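Local coordinates for protein glutaconate CoA-transferase subunit A (Acidaminococcus fermentans, PDB 1POI) that catalyses the transfer of coenzyme A from acetyl-CoA to glutaconate or (R)-2-hydroxyglutarate, a step in glutamate degradation by the hydroxyglutarate pathway, at residues 8-13 with 36-41; 20-25 with 55-60; 71-76 with 100-105; 106-111 with 168-173; 174-179 with 206-211. One frame throughout, in Å; residues are numbered along the deposited sequence.

Contact 1 of 5, residues 8-13 with 36-41; sequences DAIAKY and FEILRQ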
# COMPACT_ATOMS: atom_id res chain seq x y z
N ASP A 8 -31.67 3.10 16.36
CA ASP A 8 -31.70 1.95 17.24
C ASP A 8 -30.53 1.96 18.23
O ASP A 8 -30.73 1.94 19.45
CB ASP A 8 -31.71 0.67 16.41
CG ASP A 8 -32.98 0.52 15.57
OD1 ASP A 8 -34.04 1.10 15.93
OD2 ASP A 8 -32.92 -0.20 14.55
N ALA A 9 -29.32 2.08 17.70
CA ALA A 9 -28.11 2.08 18.52
C ALA A 9 -28.14 3.14 19.60
O ALA A 9 -27.96 2.85 20.77
CB ALA A 9 -26.89 2.25 17.65
N ILE A 10 -28.37 4.38 19.22
CA ILE A 10 -28.42 5.46 20.20
C ILE A 10 -29.46 5.24 21.31
O ILE A 10 -29.22 5.58 22.48
CB ILE A 10 -28.71 6.78 19.47
CG1 ILE A 10 -27.45 7.21 18.70
CG2 ILE A 10 -29.26 7.83 20.44
CD1 ILE A 10 -26.26 7.70 19.59
N ALA A 11 -30.62 4.70 20.93
CA ALA A 11 -31.71 4.45 21.86
C ALA A 11 -31.36 3.37 22.87
O ALA A 11 -31.68 3.48 24.06
CB ALA A 11 -32.94 4.03 21.10
N LYS A 12 -30.72 2.31 22.38
CA LYS A 12 -30.31 1.19 23.21
C LYS A 12 -29.15 1.50 24.14
O LYS A 12 -29.26 1.30 25.35
CB LYS A 12 -29.98 -0.00 22.32
CG LYS A 12 -29.61 -1.24 23.08
CD LYS A 12 -29.60 -2.45 22.14
CE LYS A 12 -29.27 -3.76 22.89
NZ LYS A 12 -29.41 -4.96 22.00
N TYR A 13 -28.05 2.04 23.62
CA TYR A 13 -26.88 2.31 24.46
C TYR A 13 -26.74 3.69 25.09
O TYR A 13 -25.80 3.89 25.86
CB TYR A 13 -25.59 1.96 23.71
CG TYR A 13 -25.61 0.57 23.15
CD1 TYR A 13 -25.32 -0.53 23.96
CD2 TYR A 13 -25.99 0.34 21.84
CE1 TYR A 13 -25.41 -1.84 23.47
CE2 TYR A 13 -26.10 -0.97 21.34
CZ TYR A 13 -25.80 -2.05 22.17
OH TYR A 13 -25.91 -3.34 21.70
N PHE A 36 -26.35 14.35 16.65
CA PHE A 36 -27.63 14.81 16.16
C PHE A 36 -28.76 13.96 16.70
O PHE A 36 -29.77 14.50 17.12
CB PHE A 36 -27.67 14.84 14.63
CG PHE A 36 -27.28 16.16 14.04
CD1 PHE A 36 -26.46 17.02 14.76
CD2 PHE A 36 -27.75 16.55 12.79
CE1 PHE A 36 -26.11 18.28 14.24
CE2 PHE A 36 -27.41 17.81 12.27
CZ PHE A 36 -26.59 18.67 13.00
N GLU A 37 -28.57 12.65 16.71
CA GLU A 37 -29.59 11.72 17.19
C GLU A 37 -29.79 11.84 18.72
O GLU A 37 -30.91 11.73 19.23
CB GLU A 37 -29.24 10.30 16.80
CG GLU A 37 -30.39 9.33 16.97
CD GLU A 37 -31.41 9.37 15.83
OE1 GLU A 37 -31.16 10.02 14.79
OE2 GLU A 37 -32.47 8.70 15.97
N ILE A 38 -28.72 12.09 19.45
CA ILE A 38 -28.83 12.28 20.88
C ILE A 38 -29.84 13.41 21.08
O ILE A 38 -30.88 13.22 21.72
CB ILE A 38 -27.46 12.63 21.50
CG1 ILE A 38 -26.63 11.35 21.67
CG2 ILE A 38 -27.61 13.37 22.79
CD1 ILE A 38 -25.16 11.59 22.10
N LEU A 39 -29.60 14.55 20.46
CA LEU A 39 -30.53 15.70 20.57
C LEU A 39 -31.94 15.34 20.10
O LEU A 39 -32.93 15.53 20.82
CB LEU A 39 -30.04 16.87 19.72
CG LEU A 39 -28.90 17.67 20.31
CD1 LEU A 39 -28.59 18.82 19.40
CD2 LEU A 39 -29.30 18.17 21.66
N ARG A 40 -32.01 14.82 18.88
CA ARG A 40 -33.26 14.44 18.26
C ARG A 40 -34.05 13.47 19.13
O ARG A 40 -35.26 13.36 18.99
CB ARG A 40 -32.95 13.80 16.89
CG ARG A 40 -34.10 13.74 15.90
CD ARG A 40 -33.67 13.13 14.57
NE ARG A 40 -32.72 14.01 13.90
CZ ARG A 40 -31.61 13.60 13.30
NH1 ARG A 40 -31.29 12.32 13.28
NH2 ARG A 40 -30.78 14.48 12.77
N GLN A 41 -33.38 12.77 20.05
CA GLN A 41 -34.10 11.81 20.88
C GLN A 41 -34.54 12.30 22.26
O GLN A 41 -35.13 11.55 23.03
CB GLN A 41 -33.33 10.49 20.95
CG GLN A 41 -33.46 9.66 19.69
CD GLN A 41 -33.01 8.26 19.90
OE1 GLN A 41 -33.24 7.68 20.96
NE2 GLN A 41 -32.37 7.68 18.90
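Two helices that cover the same face of the seven-stranded parallel sheet meet here: helix 6-13, which leads into strand 19-22, and helix 32-40, which follows that strand. Ile10 is the projecting residue. Its CG2, anti to the backbone N, sits 3.9 Å from Glu37 CG, while CD1 reaches CG1 of Ile38 at 4.2 Å, so one branched side chain touches two successive residues of the other helix. Gln41, four residues after Glu37, lays its extended chain obliquely across Ile10, with Gln41 NE2 3.5 Å from Ile10 CG2; Gln41 OE1 is 3.7 Å from Ala11 CB. The amide is not loose. Gln41 NE2 donates to Glu37 OE2 over 3.1 Å at 156°, using the anti lone pair of the carboxylate, which lies close to the amide plane, and it also bonds Lys7 O. Glu37 bends at chi2 (80°) to hold its acid group beside these donors; Arg40 NH1 bridges to Glu37 OE1 at 2.8 Å and Lys7 forms a salt bridge to OE2, which would probably favour the ionised carboxylate. An alanine in place of Gln41 would remove the amide and would probably loosen both Glu37 and the cover over Ile10. Neighbouring helices packed side by side on one face of a parallel sheet are what a Rossmann-like alpha/beta fold is built from.

Contact 2 of 5, residues 20-25 with 55-60; sequences IALGGF and GDWDML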
# COMPACT_ATOMS: atom_id res chain seq x y z
N ILE A 20 -21.17 10.50 29.48
CA ILE A 20 -20.72 10.16 28.13
C ILE A 20 -19.35 10.75 27.83
O ILE A 20 -18.82 11.58 28.58
CB ILE A 20 -21.65 10.74 27.02
CG1 ILE A 20 -21.77 12.26 27.18
CG2 ILE A 20 -23.00 10.07 27.03
CD1 ILE A 20 -22.47 12.90 26.03
N ALA A 21 -18.77 10.27 26.73
CA ALA A 21 -17.49 10.76 26.23
C ALA A 21 -17.58 10.75 24.68
O ALA A 21 -18.00 9.75 24.05
CB ALA A 21 -16.35 9.90 26.74
N LEU A 22 -17.27 11.89 24.09
CA LEU A 22 -17.32 12.04 22.64
C LEU A 22 -15.91 12.09 22.08
O LEU A 22 -15.04 12.77 22.63
CB LEU A 22 -18.10 13.32 22.26
CG LEU A 22 -19.58 13.34 22.69
CD1 LEU A 22 -20.10 14.75 22.68
CD2 LEU A 22 -20.44 12.45 21.81
N GLY A 23 -15.67 11.31 21.03
CA GLY A 23 -14.37 11.28 20.41
C GLY A 23 -14.03 12.51 19.58
O GLY A 23 -14.79 13.50 19.61
N GLY A 24 -12.89 12.47 18.89
CA GLY A 24 -12.46 13.57 18.03
C GLY A 24 -11.83 14.74 18.75
O GLY A 24 -11.91 14.83 19.97
N PHE A 25 -11.21 15.64 17.99
CA PHE A 25 -10.53 16.82 18.52
C PHE A 25 -11.07 18.02 17.77
O PHE A 25 -10.91 18.10 16.56
CB PHE A 25 -9.02 16.70 18.27
CG PHE A 25 -8.17 17.62 19.10
CD1 PHE A 25 -8.08 18.97 18.80
CD2 PHE A 25 -7.44 17.13 20.17
CE1 PHE A 25 -7.27 19.82 19.56
CE2 PHE A 25 -6.64 17.96 20.93
CZ PHE A 25 -6.55 19.31 20.62
N GLY A 55 -18.13 22.12 18.33
CA GLY A 55 -19.54 22.42 18.18
C GLY A 55 -20.42 21.35 18.76
O GLY A 55 -21.58 21.61 19.08
N ASP A 56 -19.87 20.15 18.89
CA ASP A 56 -20.58 19.01 19.44
C ASP A 56 -21.10 19.30 20.88
O ASP A 56 -22.30 19.36 21.10
CB ASP A 56 -19.73 17.71 19.32
CG ASP A 56 -18.29 17.83 19.95
OD1 ASP A 56 -17.71 18.93 20.08
OD2 ASP A 56 -17.73 16.77 20.31
N TRP A 57 -20.21 19.59 21.82
CA TRP A 57 -20.66 19.89 23.16
C TRP A 57 -21.43 21.19 23.21
O TRP A 57 -22.22 21.42 24.13
CB TRP A 57 -19.51 19.89 24.16
CG TRP A 57 -19.13 18.49 24.55
CD1 TRP A 57 -18.15 17.72 24.00
CD2 TRP A 57 -19.80 17.67 25.52
NE1 TRP A 57 -18.18 16.46 24.55
CE2 TRP A 57 -19.18 16.40 25.49
CE3 TRP A 57 -20.87 17.88 26.41
CZ2 TRP A 57 -19.59 15.33 26.31
CZ3 TRP A 57 -21.27 16.83 27.22
CH2 TRP A 57 -20.63 15.57 27.17
N ASP A 58 -21.22 22.06 22.23
CA ASP A 58 -21.94 23.33 22.22
C ASP A 58 -23.39 23.05 21.94
O ASP A 58 -24.27 23.58 22.59
CB ASP A 58 -21.42 24.27 21.16
CG ASP A 58 -21.75 25.70 21.46
OD1 ASP A 58 -21.40 26.13 22.58
OD2 ASP A 58 -22.34 26.40 20.60
N MET A 59 -23.65 22.21 20.96
CA MET A 59 -25.01 21.91 20.62
C MET A 59 -25.76 21.27 21.79
O MET A 59 -26.87 21.71 22.12
CB MET A 59 -25.06 21.08 19.35
CG MET A 59 -24.56 21.86 18.14
SD MET A 59 -24.75 20.91 16.65
CE MET A 59 -26.43 21.15 16.31
N LEU A 60 -25.12 20.33 22.49
CA LEU A 60 -25.74 19.68 23.65
C LEU A 60 -26.03 20.71 24.75
O LEU A 60 -27.14 20.77 25.28
CB LEU A 60 -24.82 18.58 24.20
CG LEU A 60 -24.55 17.37 23.29
CD1 LEU A 60 -23.52 16.43 23.92
CD2 LEU A 60 -25.86 16.65 22.98
O HOH W 1 -16.18 14.33 25.19
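Strand 19-22, in the middle of the parallel alpha/beta sheet, is packed here against helix 55-62, the connection of the beta-alpha-beta crossover from strand 46-49 to strand 66-71. The short axes lie 10.7 Å apart and their directions make 141°, a gap bridged by side chains and one water. From the strand come two bumps, Ile20 and Leu22, both pointing at the helix. From the helix comes a broad plate, the indole of Trp57, with CG anti to the carbonyl carbon so that the ring swings up to the strand. Leu22 CD1 is pressed onto one face of that plate, 3.1 Å above its plane and offset toward the rim on the pyrrole side, nearest to Trp57 NE1 at 3.2 Å. Leu60 CD1 lies over the same face, 4.0 Å from Leu22 CD1, so the methyl of Leu22 drops into the corner between the Trp57 ring and Leu60. Ile20 has CG1 in the crowded position between N and the carbonyl carbon, and its CD1 meets the far end of the indole, 3.4 Å from Trp57 CH2, and also Leu60. An alanine at Trp57 would remove the plate and would probably leave Ile20 and Leu22 poorly packed. Asp56 flanks Leu22, its OD2 salt-bridged to Lys30 and its OD1 accepting from Gly54 N. Beside the plate a water accepts from both Leu22 N, at 2.9 Å, and Trp57 NE1, at 3.0 Å.

Contact 3 of 5, residues 71-76 with 100-105; sequences NCYTAN and YSQDVI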
# COMPACT_ATOMS: atom_id res chain seq x y z
N ASN A 71 -14.69 20.58 32.02
CA ASN A 71 -14.05 21.35 30.97
C ASN A 71 -12.57 21.70 31.00
O ASN A 71 -11.99 22.04 32.06
CB ASN A 71 -14.85 22.65 30.84
CG ASN A 71 -14.48 23.44 29.62
OD1 ASN A 71 -14.86 23.08 28.51
ND2 ASN A 71 -13.71 24.51 29.82
N CYS A 72 -11.99 21.71 29.79
CA CYS A 72 -10.59 22.08 29.58
C CYS A 72 -10.46 23.11 28.45
O CYS A 72 -9.69 24.06 28.58
CB CYS A 72 -9.69 20.86 29.32
SG CYS A 72 -10.03 19.91 27.82
N TYR A 73 -11.31 22.97 27.42
CA TYR A 73 -11.30 23.85 26.26
C TYR A 73 -12.54 23.60 25.39
O TYR A 73 -12.84 22.44 25.06
CB TYR A 73 -10.01 23.59 25.45
CG TYR A 73 -9.92 24.28 24.11
CD1 TYR A 73 -10.45 23.68 22.96
CD2 TYR A 73 -9.35 25.54 23.99
CE1 TYR A 73 -10.43 24.32 21.73
CE2 TYR A 73 -9.32 26.20 22.77
CZ TYR A 73 -9.86 25.59 21.64
OH TYR A 73 -9.86 26.26 20.43
N THR A 74 -13.23 24.68 25.00
CA THR A 74 -14.42 24.55 24.13
C THR A 74 -14.49 25.64 23.05
O THR A 74 -14.89 26.77 23.32
CB THR A 74 -15.74 24.59 24.93
OG1 THR A 74 -15.56 23.92 26.18
CG2 THR A 74 -16.85 23.88 24.17
N ALA A 75 -14.17 25.27 21.81
CA ALA A 75 -14.17 26.22 20.69
C ALA A 75 -14.14 25.49 19.38
O ALA A 75 -13.47 24.49 19.25
CB ALA A 75 -12.96 27.12 20.76
N ASN A 76 -14.87 26.00 18.39
CA ASN A 76 -14.83 25.39 17.08
C ASN A 76 -13.58 26.07 16.48
O ASN A 76 -13.67 26.95 15.61
CB ASN A 76 -16.11 25.72 16.32
CG ASN A 76 -16.91 24.47 15.97
OD1 ASN A 76 -16.40 23.36 15.98
ND2 ASN A 76 -18.18 24.66 15.68
N TYR A 100 -10.61 21.75 34.39
CA TYR A 100 -9.36 21.03 34.63
C TYR A 100 -8.50 21.44 33.43
O TYR A 100 -9.02 21.91 32.40
CB TYR A 100 -9.54 19.49 34.57
CG TYR A 100 -10.16 18.83 35.80
CD1 TYR A 100 -9.47 18.78 37.02
CD2 TYR A 100 -11.42 18.25 35.74
CE1 TYR A 100 -10.03 18.17 38.14
CE2 TYR A 100 -11.98 17.63 36.85
CZ TYR A 100 -11.29 17.60 38.04
OH TYR A 100 -11.87 17.00 39.13
N SER A 101 -7.19 21.30 33.57
CA SER A 101 -6.26 21.60 32.49
C SER A 101 -6.53 20.48 31.48
O SER A 101 -6.92 19.38 31.87
CB SER A 101 -4.83 21.46 33.00
OG SER A 101 -4.38 20.12 32.83
N GLN A 102 -6.29 20.72 30.19
CA GLN A 102 -6.52 19.72 29.16
C GLN A 102 -5.66 18.47 29.32
O GLN A 102 -6.09 17.34 29.04
CB GLN A 102 -6.26 20.34 27.80
CG GLN A 102 -6.58 19.45 26.63
CD GLN A 102 -6.49 20.21 25.33
OE1 GLN A 102 -7.33 21.06 25.04
NE2 GLN A 102 -5.48 19.91 24.53
N ASP A 103 -4.44 18.67 29.81
CA ASP A 103 -3.50 17.58 30.01
C ASP A 103 -4.12 16.57 30.95
O ASP A 103 -4.22 15.37 30.62
CB ASP A 103 -2.22 18.17 30.60
CG ASP A 103 -1.78 19.42 29.87
OD1 ASP A 103 -1.84 19.41 28.61
OD2 ASP A 103 -1.41 20.41 30.52
N VAL A 104 -4.65 17.07 32.06
CA VAL A 104 -5.29 16.23 33.06
C VAL A 104 -6.49 15.49 32.47
O VAL A 104 -6.66 14.31 32.74
CB VAL A 104 -5.70 17.05 34.29
CG1 VAL A 104 -6.58 16.24 35.23
CG2 VAL A 104 -4.47 17.49 35.02
N ILE A 105 -7.30 16.15 31.65
CA ILE A 105 -8.45 15.50 31.04
C ILE A 105 -8.04 14.31 30.15
O ILE A 105 -8.63 13.23 30.23
CB ILE A 105 -9.27 16.49 30.21
CG1 ILE A 105 -9.92 17.53 31.12
CG2 ILE A 105 -10.34 15.73 29.38
CD1 ILE A 105 -11.26 17.12 31.68
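Where strand 96-99 gives way to helix 102-114, the chain passes the end of the neighbouring parallel strand 66-71, and Cys72 is wedged into the turn. Its SG takes the crowded position between the backbone N and the carbonyl carbon (chi1 64°), which turns the sulfur along Gln102, 3.7 Å from Gln102 CG. Cys72 CB meanwhile presses on the helix start, 3.4 Å from Gln102 CA. One turn into the helix, Ile105 follows, its CG1 anti to its own carbonyl carbon and 3.8 Å from Cys72 CB. Gln102 has CG anti to the backbone N (chi1 -175°) and an extended chain, so it reaches out past Cys72 until its OE1 lies 3.7 Å from Tyr73 CB. Tyr73 starts toward the helix, but with CG anti to N its ring turns off and its OH bonds Ser77. One backbone hydrogen bond, Tyr100 N to Asn71 O, 2.7 Å and in the carbonyl plane, joins the two segments, and Cys72 CA returns a CA-H...O contact to Tyr100 O at 3.2 Å. Ser101 caps the helix: its OG accepts from Val104 N at 3.2 Å, nearly straight (172°). Cys72 and Gln102 also hydrogen-bond by their backbones to a chain of another protein in the assembly. A capped helix starting just beyond the carboxyl end of its strand is characteristic of the Rossmann-like alpha/beta fold.

Contact 4 of 5, residues 106-111 with 168-173; sequences YMMWHA and PVPQVD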
# COMPACT_ATOMS: atom_id res chain seq x y z
N TYR A 106 -7.07 14.51 29.27
CA TYR A 106 -6.64 13.41 28.41
C TYR A 106 -6.00 12.32 29.27
O TYR A 106 -6.13 11.14 28.97
CB TYR A 106 -5.75 13.92 27.26
CG TYR A 106 -6.59 14.42 26.10
CD1 TYR A 106 -7.10 13.53 25.17
CD2 TYR A 106 -7.00 15.76 26.03
CE1 TYR A 106 -8.01 13.95 24.21
CE2 TYR A 106 -7.91 16.19 25.07
CZ TYR A 106 -8.42 15.28 24.17
OH TYR A 106 -9.39 15.67 23.25
N MET A 107 -5.35 12.71 30.36
CA MET A 107 -4.78 11.73 31.28
C MET A 107 -5.94 10.93 31.93
O MET A 107 -6.01 9.71 31.79
CB MET A 107 -3.93 12.39 32.38
CG MET A 107 -2.69 13.09 31.87
SD MET A 107 -1.16 12.14 31.69
CE MET A 107 -1.73 10.52 31.22
N MET A 108 -6.85 11.63 32.59
CA MET A 108 -8.00 11.02 33.24
C MET A 108 -8.62 9.91 32.41
O MET A 108 -8.86 8.81 32.90
CB MET A 108 -9.05 12.07 33.59
CG MET A 108 -8.58 13.03 34.68
SD MET A 108 -9.71 14.38 35.04
CE MET A 108 -11.23 13.56 35.07
N TRP A 109 -8.86 10.19 31.15
CA TRP A 109 -9.43 9.20 30.26
C TRP A 109 -8.41 8.09 30.08
O TRP A 109 -8.76 6.91 30.08
CB TRP A 109 -9.74 9.82 28.90
CG TRP A 109 -11.10 10.44 28.75
CD1 TRP A 109 -12.27 9.97 29.27
CD2 TRP A 109 -11.46 11.55 27.90
NE1 TRP A 109 -13.33 10.69 28.78
CE2 TRP A 109 -12.86 11.67 27.94
CE3 TRP A 109 -10.74 12.44 27.10
CZ2 TRP A 109 -13.56 12.65 27.21
CZ3 TRP A 109 -11.43 13.41 26.38
CH2 TRP A 109 -12.82 13.50 26.44
N HIS A 110 -7.13 8.44 29.95
CA HIS A 110 -6.13 7.40 29.75
C HIS A 110 -6.03 6.47 30.96
O HIS A 110 -6.10 5.24 30.80
CB HIS A 110 -4.77 8.00 29.34
CG HIS A 110 -3.80 6.98 28.84
ND1 HIS A 110 -2.50 6.91 29.28
CD2 HIS A 110 -3.96 5.95 27.98
CE1 HIS A 110 -1.90 5.88 28.72
NE2 HIS A 110 -2.76 5.28 27.92
N ALA A 111 -5.89 7.04 32.15
CA ALA A 111 -5.84 6.27 33.39
C ALA A 111 -7.07 5.37 33.50
O ALA A 111 -6.99 4.27 34.05
CB ALA A 111 -5.79 7.17 34.55
N PRO A 168 -9.65 12.02 40.51
CA PRO A 168 -10.51 10.84 40.35
C PRO A 168 -10.56 10.37 38.91
O PRO A 168 -10.75 11.19 38.01
CB PRO A 168 -11.89 11.38 40.76
CG PRO A 168 -11.58 12.56 41.63
CD PRO A 168 -10.45 13.19 40.89
N VAL A 169 -10.43 9.07 38.71
CA VAL A 169 -10.52 8.47 37.37
C VAL A 169 -12.02 8.40 37.04
O VAL A 169 -12.81 7.87 37.81
CB VAL A 169 -9.89 7.07 37.38
CG1 VAL A 169 -10.27 6.30 36.17
CG2 VAL A 169 -8.40 7.19 37.42
N PRO A 170 -12.43 8.96 35.90
CA PRO A 170 -13.84 8.97 35.50
C PRO A 170 -14.40 7.62 35.06
O PRO A 170 -13.68 6.79 34.51
CB PRO A 170 -13.85 9.99 34.37
CG PRO A 170 -12.56 9.70 33.68
CD PRO A 170 -11.59 9.54 34.84
N GLN A 171 -15.70 7.40 35.29
CA GLN A 171 -16.39 6.17 34.90
C GLN A 171 -17.35 6.51 33.77
O GLN A 171 -18.42 7.07 33.97
CB GLN A 171 -17.16 5.61 36.09
CG GLN A 171 -16.24 5.30 37.26
CD GLN A 171 -16.94 4.52 38.35
OE1 GLN A 171 -17.27 3.34 38.17
NE2 GLN A 171 -17.16 5.17 39.48
N VAL A 172 -16.95 6.15 32.57
CA VAL A 172 -17.70 6.48 31.39
C VAL A 172 -18.71 5.41 31.00
O VAL A 172 -18.35 4.28 30.69
CB VAL A 172 -16.70 6.78 30.23
CG1 VAL A 172 -17.43 7.26 28.99
CG2 VAL A 172 -15.65 7.82 30.70
N ASP A 173 -19.99 5.80 30.95
CA ASP A 173 -21.04 4.87 30.60
C ASP A 173 -21.04 4.56 29.13
O ASP A 173 -21.04 3.39 28.76
CB ASP A 173 -22.40 5.42 31.02
CG ASP A 173 -22.52 5.60 32.51
OD1 ASP A 173 -22.12 4.67 33.25
OD2 ASP A 173 -23.02 6.65 32.96
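Residues 168-172 run extended across one side of helix 102-114, the backbones closest where Met108 CA and Val169 CA are 5.5 Å apart. On the loop side Pro170 makes the largest contribution: its CD lies 3.4 Å from Met108 O and 3.8 Å from Met108 CB. Met108 has CG beside its backbone N, runs straight, then bends at chi3 (43°), which carries its CE to the loop, 3.8 Å from Pro168 O. One turn further on, Ala111 CB meets Val169 CG2 at 3.9 Å. On the other flank Trp109 starts off away from the loop, yet its indole turns back, and Val172 CG2 comes in at the ring edge, near its plane, 4.2 Å from Trp109 NE1. Trp109 and Val172 both also pack on Ala21 of strand 19-22, tying the loop to the sheet. Met107 and His110 instead meet Leu114 of the second copy of this protein, and His110 meets its own counterpart there. The meeting groups are mostly methyls, a proline ring, an indole edge and a thioether methyl, with carbonyl oxygens beside them, and a proline has no N-H to offer Met108 O; the contact therefore probably rests on close fit of apolar groups rather than on directional bonds.

Contact 5 of 5, residues 174-179 with 206-211; sequences VAIIHA and YTIVTC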
# COMPACT_ATOMS: atom_id res chain seq x y z
N VAL A 174 -21.10 5.60 28.30
CA VAL A 174 -21.08 5.45 26.83
C VAL A 174 -19.95 6.27 26.19
O VAL A 174 -19.65 7.41 26.61
CB VAL A 174 -22.38 5.93 26.15
CG1 VAL A 174 -22.60 5.19 24.85
CG2 VAL A 174 -23.56 5.76 27.05
N ALA A 175 -19.34 5.69 25.17
CA ALA A 175 -18.29 6.35 24.42
C ALA A 175 -18.78 6.37 22.98
O ALA A 175 -19.27 5.33 22.47
CB ALA A 175 -17.03 5.59 24.52
N ILE A 176 -18.73 7.54 22.34
CA ILE A 176 -19.15 7.66 20.94
C ILE A 176 -18.00 8.22 20.14
O ILE A 176 -17.49 9.31 20.46
CB ILE A 176 -20.41 8.53 20.78
CG1 ILE A 176 -21.58 7.90 21.58
CG2 ILE A 176 -20.80 8.63 19.31
CD1 ILE A 176 -22.69 8.85 21.95
N ILE A 177 -17.53 7.45 19.15
CA ILE A 177 -16.41 7.85 18.28
C ILE A 177 -16.69 7.61 16.78
O ILE A 177 -17.46 6.71 16.39
CB ILE A 177 -15.07 7.13 18.69
CG1 ILE A 177 -15.09 5.66 18.29
CG2 ILE A 177 -14.79 7.28 20.18
CD1 ILE A 177 -13.89 4.90 18.81
N HIS A 178 -16.04 8.40 15.92
CA HIS A 178 -16.24 8.25 14.48
C HIS A 178 -14.96 7.74 13.79
O HIS A 178 -13.90 8.34 13.92
CB HIS A 178 -16.67 9.58 13.87
CG HIS A 178 -17.07 9.46 12.44
ND1 HIS A 178 -18.22 8.81 12.05
CD2 HIS A 178 -16.40 9.74 11.30
CE1 HIS A 178 -18.24 8.69 10.74
NE2 HIS A 178 -17.14 9.24 10.26
N ALA A 179 -15.07 6.68 13.02
CA ALA A 179 -13.89 6.14 12.37
C ALA A 179 -14.11 5.91 10.88
O ALA A 179 -15.26 5.90 10.41
CB ALA A 179 -13.53 4.85 13.04
N TYR A 206 -20.30 0.97 27.55
CA TYR A 206 -20.92 0.76 26.24
C TYR A 206 -20.20 1.65 25.22
O TYR A 206 -19.90 2.81 25.53
CB TYR A 206 -22.40 1.14 26.26
CG TYR A 206 -23.24 0.23 27.11
CD1 TYR A 206 -23.57 -1.05 26.66
CD2 TYR A 206 -23.65 0.62 28.39
CE1 TYR A 206 -24.28 -1.92 27.46
CE2 TYR A 206 -24.36 -0.25 29.21
CZ TYR A 206 -24.67 -1.52 28.74
OH TYR A 206 -25.34 -2.41 29.56
N THR A 207 -19.92 1.11 24.03
CA THR A 207 -19.25 1.91 22.99
C THR A 207 -19.97 1.89 21.66
O THR A 207 -20.32 0.82 21.13
CB THR A 207 -17.79 1.46 22.74
OG1 THR A 207 -16.99 1.75 23.89
CG2 THR A 207 -17.19 2.24 21.56
N ILE A 208 -20.23 3.08 21.12
CA ILE A 208 -20.88 3.19 19.82
C ILE A 208 -19.89 3.77 18.81
O ILE A 208 -19.24 4.81 19.08
CB ILE A 208 -22.16 4.08 19.86
CG1 ILE A 208 -23.13 3.55 20.93
CG2 ILE A 208 -22.87 4.03 18.49
CD1 ILE A 208 -24.11 4.57 21.42
N VAL A 209 -19.74 3.07 17.69
CA VAL A 209 -18.81 3.51 16.66
C VAL A 209 -19.51 3.88 15.34
O VAL A 209 -20.16 3.03 14.70
CB VAL A 209 -17.70 2.42 16.41
CG1 VAL A 209 -18.32 1.15 15.87
CG2 VAL A 209 -16.63 2.92 15.42
N THR A 210 -19.49 5.16 14.96
CA THR A 210 -20.08 5.53 13.66
C THR A 210 -18.89 5.46 12.69
O THR A 210 -17.78 5.93 13.03
CB THR A 210 -20.69 6.94 13.63
OG1 THR A 210 -19.78 7.87 14.21
CG2 THR A 210 -22.01 6.97 14.39
N CYS A 211 -19.09 4.85 11.53
CA CYS A 211 -18.02 4.70 10.56
C CYS A 211 -18.40 5.05 9.11
O CYS A 211 -19.55 4.90 8.70
CB CYS A 211 -17.53 3.28 10.64
SG CYS A 211 -18.72 2.15 10.02
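His178 places CG anti to its backbone N (chi1 -172°), and Thr210 turns OG1 into the crowded position between N and the carbonyl carbon (chi1 48°); together these torsions bring the Thr210 hydroxyl to the edge of the imidazole, the side chains crossing at about a right angle. The neighbouring parallel strands that carry them, 174-179 and 206-211, belong to the seven-stranded sheet of the Rossmann-like alpha/beta fold, linked by a crossover that includes helix 197-203. Thr210 OG1 lies 2.8 Å from His178 ND1, in a hydrogen bond at 161° in which either could donate. His178 NE2 bonds Glu212, so the ring is fixed at both nitrogens, and the carboxylate would probably polarise it. The same face carries the greasier pairs: Ile208 CD1 sits 3.8 Å from Val174 CG1 and 4.2 Å from Ile176 CG1, with Ile176 and Ile208 side by side and pointing the same way. On the other face, Ala175 and Ile177 pack against Ile200 of helix 197-203, and Ile177 CG1 lies 4.3 Å from Val209 CG2. The residues pair in unbroken register from Val174 with Tyr206 to Ala179 with Cys211. Alternate residues of the first strand bond both ways, as in any parallel ladder: Ala175 N gives to Tyr206 O, Ile177 N to Ile208 O at 3.1 Å, and Ala179 N to Thr210 O. In return Thr210 N reaches Ile177 O at 2.9 Å, and Ile208 N reaches Ala175 O at 2.8 Å, nearly along the C=O axis.

Contacts 2 and 5 share the central sheet: Gly23 N lies 2.8 Å from Ile176 O, a probable hydrogen bond between neighbouring strands. Contact 1 covers that sheet, Ile38 CD1 meeting Ile176 CD1 at 3.7 Å, and joins contact 2 through Ile38 and Leu39 on Leu60. Contact 4 packs on contact 2, where Ala21 CB is 3.6 Å from Val172 CG1, and its loop runs straight into the strand of contact 5. Contact 3 shares helix 102-114 with contact 4 but stays about 13 Å (nearest atoms) from contact 5, on the side facing another protein chain. A bound copper ion lies about 8 Å from the side chain of Ala11 and about 11 Å from that of Val174.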